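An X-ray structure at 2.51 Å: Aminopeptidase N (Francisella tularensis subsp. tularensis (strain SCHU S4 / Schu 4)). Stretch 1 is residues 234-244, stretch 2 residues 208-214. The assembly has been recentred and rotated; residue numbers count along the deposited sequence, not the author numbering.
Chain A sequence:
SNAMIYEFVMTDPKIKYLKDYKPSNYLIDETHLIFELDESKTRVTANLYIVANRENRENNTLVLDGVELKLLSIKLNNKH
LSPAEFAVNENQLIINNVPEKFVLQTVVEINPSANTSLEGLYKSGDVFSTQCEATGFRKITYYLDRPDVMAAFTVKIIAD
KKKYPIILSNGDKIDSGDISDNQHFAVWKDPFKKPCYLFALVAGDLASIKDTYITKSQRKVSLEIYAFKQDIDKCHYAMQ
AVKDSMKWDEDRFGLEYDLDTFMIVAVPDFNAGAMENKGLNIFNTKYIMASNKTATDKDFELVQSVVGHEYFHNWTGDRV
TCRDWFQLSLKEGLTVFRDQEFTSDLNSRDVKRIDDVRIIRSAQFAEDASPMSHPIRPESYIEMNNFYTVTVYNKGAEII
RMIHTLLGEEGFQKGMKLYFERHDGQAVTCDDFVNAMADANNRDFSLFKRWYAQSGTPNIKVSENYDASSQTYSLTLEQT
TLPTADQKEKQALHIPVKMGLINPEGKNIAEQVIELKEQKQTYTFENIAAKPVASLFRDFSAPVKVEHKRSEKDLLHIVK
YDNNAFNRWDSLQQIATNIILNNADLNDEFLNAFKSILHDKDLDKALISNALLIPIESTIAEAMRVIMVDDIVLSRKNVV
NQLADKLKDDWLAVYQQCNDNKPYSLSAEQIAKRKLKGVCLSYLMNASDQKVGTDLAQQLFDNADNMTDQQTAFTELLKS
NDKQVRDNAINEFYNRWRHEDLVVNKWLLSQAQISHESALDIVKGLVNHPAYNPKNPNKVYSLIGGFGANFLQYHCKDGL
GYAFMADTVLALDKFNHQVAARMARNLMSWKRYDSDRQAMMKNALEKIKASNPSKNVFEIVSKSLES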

ATOM      1  N   LYS A 234     -10.640  20.157   6.512  1.00 56.91           N
ATOM      2  CA  LYS A 234      -9.729  19.543   5.553  1.00 57.81           C
ATOM      3  C   LYS A 234     -10.196  18.142   5.131  1.00 52.10           C
ATOM      4  O   LYS A 234      -9.413  17.370   4.575  1.00 45.24           O
ATOM      5  CB  LYS A 234      -8.312  19.479   6.143  1.00 68.39           C
ATOM      6  CG  LYS A 234      -7.743  20.823   6.585  1.00 71.65           C
ATOM      7  CD  LYS A 234      -7.972  21.096   8.069  1.00 82.29           C
ATOM      8  CE  LYS A 234      -7.513  22.490   8.478  1.00 89.15           C
ATOM      9  NZ  LYS A 234      -8.447  23.575   8.053  1.00 84.40           N
ATOM     10  N   CYS A 235     -11.467  17.821   5.379  1.00 53.49           N
ATOM     11  CA  CYS A 235     -12.030  16.512   5.023  1.00 58.27           C
ATOM     12  C   CYS A 235     -12.987  16.564   3.824  1.00 53.45           C
ATOM     13  O   CYS A 235     -13.704  15.599   3.562  1.00 58.07           O
ATOM     14  CB  CYS A 235     -12.756  15.903   6.231  1.00 55.93           C
ATOM     15  SG  CYS A 235     -11.662  15.356   7.562  1.00 57.91           S
ATOM     16  N   HIS A 236     -12.987  17.672   3.084  1.00 57.05           N
ATOM     17  CA  HIS A 236     -13.939  17.847   1.982  1.00 52.12           C
ATOM     18  C   HIS A 236     -13.563  17.068   0.723  1.00 45.61           C
ATOM     19  O   HIS A 236     -14.447  16.580   0.016  1.00 44.43           O
ATOM     20  CB  HIS A 236     -14.152  19.332   1.677  1.00 48.01           C
ATOM     21  CG  HIS A 236     -14.978  20.031   2.711  1.00 53.46           C
ATOM     22  ND1 HIS A 236     -16.339  20.206   2.582  1.00 54.51           N
ATOM     23  CD2 HIS A 236     -14.642  20.566   3.908  1.00 56.98           C
ATOM     24  CE1 HIS A 236     -16.803  20.837   3.647  1.00 59.74           C
ATOM     25  NE2 HIS A 236     -15.793  21.066   4.467  1.00 60.84           N
ATOM     26  N   TYR A 237     -12.266  16.938   0.449  1.00 45.44           N
ATOM     27  CA  TYR A 237     -11.816  16.123  -0.681  1.00 44.08           C
ATOM     28  C   TYR A 237     -12.127  14.635  -0.473  1.00 45.49           C
ATOM     29  O   TYR A 237     -12.464  13.931  -1.426  1.00 42.51           O
ATOM     30  CB  TYR A 237     -10.321  16.303  -0.957  1.00 44.23           C
ATOM     31  CG  TYR A 237      -9.896  15.554  -2.200  1.00 50.38           C
ATOM     32  CD1 TYR A 237     -10.224  16.032  -3.464  1.00 53.76           C
ATOM     33  CD2 TYR A 237      -9.212  14.343  -2.115  1.00 51.20           C
ATOM     34  CE1 TYR A 237      -9.864  15.341  -4.608  1.00 49.89           C
ATOM     35  CE2 TYR A 237      -8.845  13.647  -3.256  1.00 45.68           C
ATOM     36  CZ  TYR A 237      -9.174  14.152  -4.500  1.00 47.67           C
ATOM     37  OH  TYR A 237      -8.819  13.476  -5.645  1.00 47.56           O
ATOM     38  N   ALA A 238     -12.009  14.162   0.765  1.00 44.10           N
ATOM     39  CA  ALA A 238     -12.332  12.772   1.098  1.00 41.18           C
ATOM     40  C   ALA A 238     -13.769  12.415   0.718  1.00 42.34           C
ATOM     41  O   ALA A 238     -14.023  11.341   0.176  1.00 47.61           O
ATOM     42  CB  ALA A 238     -12.109  12.522   2.578  1.00 39.62           C
ATOM     43  N   MET A 239     -14.704  13.316   1.009  1.00 46.41           N
ATOM     44  CA  MET A 239     -16.102  13.118   0.632  1.00 45.77           C
ATOM     45  C   MET A 239     -16.212  12.884  -0.866  1.00 43.31           C
ATOM     46  O   MET A 239     -16.963  12.016  -1.310  1.00 47.52           O
ATOM     47  CB  MET A 239     -16.950  14.332   1.029  1.00 48.93           C
ATOM     48  CG  MET A 239     -18.431  14.204   0.684  1.00 50.90           C
ATOM     49  SD  MET A 239     -19.237  12.769   1.430  1.00 45.72           S
ATOM     50  CE  MET A 239     -19.682  13.445   3.026  1.00 44.31           C
ATOM     51  N   GLN A 240     -15.454  13.658  -1.638  1.00 40.85           N
ATOM     52  CA  GLN A 240     -15.409  13.482  -3.085  1.00 44.04           C
ATOM     53  C   GLN A 240     -14.840  12.116  -3.466  1.00 43.28           C
ATOM     54  O   GLN A 240     -15.355  11.466  -4.373  1.00 51.28           O
ATOM     55  CB  GLN A 240     -14.596  14.598  -3.750  1.00 47.73           C
ATOM     56  CG  GLN A 240     -14.845  14.730  -5.244  1.00 49.86           C
ATOM     57  CD  GLN A 240     -16.320  14.889  -5.572  1.00 53.80           C
ATOM     58  OE1 GLN A 240     -16.996  15.775  -5.042  1.00 49.91           O
ATOM     59  NE2 GLN A 240     -16.830  14.016  -6.437  1.00 47.26           N
ATOM     60  N   ALA A 241     -13.789  11.685  -2.770  1.00 43.74           N
ATOM     61  CA  ALA A 241     -13.201  10.357  -2.983  1.00 43.47           C
ATOM     62  C   ALA A 241     -14.197   9.227  -2.718  1.00 44.47           C
ATOM     63  O   ALA A 241     -14.119   8.173  -3.351  1.00 47.26           O
ATOM     64  CB  ALA A 241     -11.961  10.176  -2.123  1.00 40.85           C
ATOM     65  N   VAL A 242     -15.130   9.450  -1.794  1.00 40.09           N
ATOM     66  CA  VAL A 242     -16.194   8.480  -1.517  1.00 39.17           C
ATOM     67  C   VAL A 242     -17.163   8.377  -2.700  1.00 38.53           C
ATOM     68  O   VAL A 242     -17.591   7.280  -3.073  1.00 42.38           O
ATOM     69  CB  VAL A 242     -16.972   8.847  -0.233  1.00 38.52           C
ATOM     70  CG1 VAL A 242     -18.180   7.938  -0.040  1.00 34.58           C
ATOM     71  CG2 VAL A 242     -16.056   8.770   0.980  1.00 43.00           C
ATOM     72  N   LYS A 243     -17.504   9.520  -3.285  1.00 33.30           N
ATOM     73  CA  LYS A 243     -18.396   9.552  -4.448  1.00 34.94           C
ATOM     74  C   LYS A 243     -17.742   8.932  -5.683  1.00 32.16           C
ATOM     75  O   LYS A 243     -18.380   8.180  -6.419  1.00 34.19           O
ATOM     76  CB  LYS A 243     -18.817  10.989  -4.751  1.00 35.39           C
ATOM     77  CG  LYS A 243     -19.653  11.633  -3.655  1.00 36.76           C
ATOM     78  CD  LYS A 243     -19.951  13.084  -3.984  1.00 37.73           C
ATOM     79  CE  LYS A 243     -20.913  13.695  -2.978  1.00 39.86           C
ATOM     80  NZ  LYS A 243     -20.852  15.181  -3.008  1.00 42.90           N
ATOM     81  N   ASP A 244     -16.470   9.254  -5.900  1.00 33.64           N
ATOM     82  CA  ASP A 244     -15.682   8.664  -6.988  1.00 38.56           C
ATOM     83  C   ASP A 244     -15.577   7.146  -6.823  1.00 38.01           C
ATOM     84  O   ASP A 244     -15.662   6.403  -7.800  1.00 35.74           O
ATOM     85  CB  ASP A 244     -14.263   9.252  -7.026  1.00 46.07           C
ATOM     86  CG  ASP A 244     -14.240  10.780  -7.158  1.00 61.05           C
ATOM     87  OD1 ASP A 244     -15.155  11.369  -7.786  1.00 50.95           O
ATOM     88  OD2 ASP A 244     -13.283  11.391  -6.628  1.00 67.00           O
TER
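Stretch 2 (208-214) SIKDTYI

The one charged pair across this contact is a salt bridge: Lys 243 NZ donates a hydrogen bond to Asp 211 OD2 at 2.7 Å. The lysine starts from a CB that points sideways, so reach comes from extension; after an m chi1, its remaining three torsions are all t, and the ammonium arrives at the strand. Asp 211, its CB pointing toward the helix, is held from its own side as well, because Thr 212 N donates to Asp 211 OD1 at 2.6 Å. One carboxylate oxygen thus serves the strand backbone while the other takes the lysine.

Stretch 2 is extended throughout, part of a strand that begins earlier in the chain and runs through Ile 214, and it runs nearly parallel to the helix of residues 236-244. The N-to-C directions differ by 15° (signed crossing angle -15°), and the axes approach to 9.7 Å. With so shallow a crossing, the two elements stay in register over their length: Ile 209 lies across from His 236, Asp 211 from Met 239, and Tyr 213 from Lys 243. The alternation of the strand sends the CB atoms of these three odd-numbered residues toward the helix, while those of Lys 210 and Thr 212 point away.

Packing is centred on Ile 209. Its CD1 sits over one face of the His 236 ring, 3.7 Å from the ring centroid and 10° off the normal, a CH-pi contact, and also lies 3.9 Å from Cys 235 CB at the N-cap. Its CG2 meets Met 239 CE at 3.9 Å. That same methyl, Met 239 CE, lies 3.7 Å from Asp 211 CB, so one methyl touches both inward-pointing side chains, Ile 209 and Asp 211. Tyr 213 CE1 approaches Lys 243 O at 4.0 Å, the ring oblique to it. The contact buries 405 Å².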

ATOM      1  N   SER A 208     -19.168  17.113  11.763  1.00 59.57           N
ATOM      2  CA  SER A 208     -19.495  16.249  10.636  1.00 51.63           C
ATOM      3  C   SER A 208     -19.682  17.002   9.323  1.00 53.54           C
ATOM      4  O   SER A 208     -20.078  18.166   9.311  1.00 57.45           O
ATOM      5  CB  SER A 208     -20.768  15.457  10.947  1.00 47.67           C
ATOM      6  OG  SER A 208     -21.881  16.320  11.122  1.00 42.71           O
ATOM      7  N   ILE A 209     -19.376  16.313   8.227  1.00 58.31           N
ATOM      8  CA  ILE A 209     -19.790  16.709   6.885  1.00 54.90           C
ATOM      9  C   ILE A 209     -20.785  15.652   6.411  1.00 50.18           C
ATOM     10  O   ILE A 209     -20.427  14.488   6.246  1.00 47.01           O
ATOM     11  CB  ILE A 209     -18.602  16.737   5.896  1.00 55.91           C
ATOM     12  CG1 ILE A 209     -17.577  17.796   6.307  1.00 54.90           C
ATOM     13  CG2 ILE A 209     -19.089  16.988   4.471  1.00 55.69           C
ATOM     14  CD1 ILE A 209     -16.230  17.626   5.634  1.00 55.09           C
ATOM     15  N   LYS A 210     -22.032  16.060   6.205  1.00 54.00           N
ATOM     16  CA  LYS A 210     -23.057  15.158   5.695  1.00 52.43           C
ATOM     17  C   LYS A 210     -23.411  15.512   4.252  1.00 48.55           C
ATOM     18  O   LYS A 210     -23.481  16.685   3.885  1.00 47.77           O
ATOM     19  CB  LYS A 210     -24.295  15.192   6.593  1.00 49.86           C
ATOM     20  CG  LYS A 210     -24.012  14.732   8.013  1.00 48.35           C
ATOM     21  CD  LYS A 210     -25.249  14.135   8.666  1.00 54.45           C
ATOM     22  CE  LYS A 210     -24.946  13.581  10.052  1.00 51.48           C
ATOM     23  NZ  LYS A 210     -24.724  14.658  11.055  1.00 52.12           N
ATOM     24  N   ASP A 211     -23.617  14.482   3.438  1.00 44.95           N
ATOM     25  CA  ASP A 211     -23.887  14.648   2.012  1.00 46.16           C
ATOM     26  C   ASP A 211     -24.644  13.408   1.533  1.00 48.97           C
ATOM     27  O   ASP A 211     -25.007  12.558   2.354  1.00 41.78           O
ATOM     28  CB  ASP A 211     -22.569  14.817   1.245  1.00 50.28           C
ATOM     29  CG  ASP A 211     -22.739  15.528  -0.091  1.00 55.38           C
ATOM     30  OD1 ASP A 211     -23.855  15.530  -0.655  1.00 54.82           O
ATOM     31  OD2 ASP A 211     -21.738  16.079  -0.588  1.00 58.08           O
ATOM     32  N   THR A 212     -24.889  13.310   0.225  1.00 53.38           N
ATOM     33  CA  THR A 212     -25.705  12.232  -0.334  1.00 56.92           C
ATOM     34  C   THR A 212     -25.125  11.667  -1.635  1.00 52.55           C
ATOM     35  O   THR A 212     -24.355  12.332  -2.330  1.00 55.08           O
ATOM     36  CB  THR A 212     -27.146  12.720  -0.603  1.00 55.86           C
ATOM     37  OG1 THR A 212     -27.530  13.677   0.392  1.00 55.36           O
ATOM     38  CG2 THR A 212     -28.129  11.560  -0.583  1.00 61.30           C
ATOM     39  N   TYR A 213     -25.498  10.426  -1.939  1.00 47.25           N
ATOM     40  CA  TYR A 213     -25.142   9.773  -3.192  1.00 45.34           C
ATOM     41  C   TYR A 213     -26.302   8.891  -3.656  1.00 44.92           C
ATOM     42  O   TYR A 213     -26.770   8.038  -2.905  1.00 45.86           O
ATOM     43  CB  TYR A 213     -23.878   8.919  -3.019  1.00 44.39           C
ATOM     44  CG  TYR A 213     -23.493   8.182  -4.281  1.00 42.35           C
ATOM     45  CD1 TYR A 213     -22.714   8.797  -5.254  1.00 39.38           C
ATOM     46  CD2 TYR A 213     -23.935   6.884  -4.514  1.00 41.09           C
ATOM     47  CE1 TYR A 213     -22.375   8.136  -6.419  1.00 41.90           C
ATOM     48  CE2 TYR A 213     -23.607   6.215  -5.682  1.00 43.41           C
ATOM     49  CZ  TYR A 213     -22.827   6.846  -6.629  1.00 42.95           C
ATOM     50  OH  TYR A 213     -22.494   6.189  -7.788  1.00 49.06           O
ATOM     51  N   ILE A 214     -26.760   9.096  -4.889  1.00 49.41           N
ATOM     52  CA  ILE A 214     -27.842   8.290  -5.452  1.00 51.66           C
ATOM     53  C   ILE A 214     -27.254   7.072  -6.151  1.00 51.61           C
ATOM     54  O   ILE A 214     -26.399   7.200  -7.029  1.00 61.14           O
ATOM     55  CB  ILE A 214     -28.695   9.080  -6.467  1.00 51.84           C
ATOM     56  CG1 ILE A 214     -29.304  10.332  -5.817  1.00 51.98           C
ATOM     57  CG2 ILE A 214     -29.780   8.187  -7.064  1.00 50.82           C
ATOM     58  CD1 ILE A 214     -30.469  10.056  -4.890  1.00 56.85           C
TER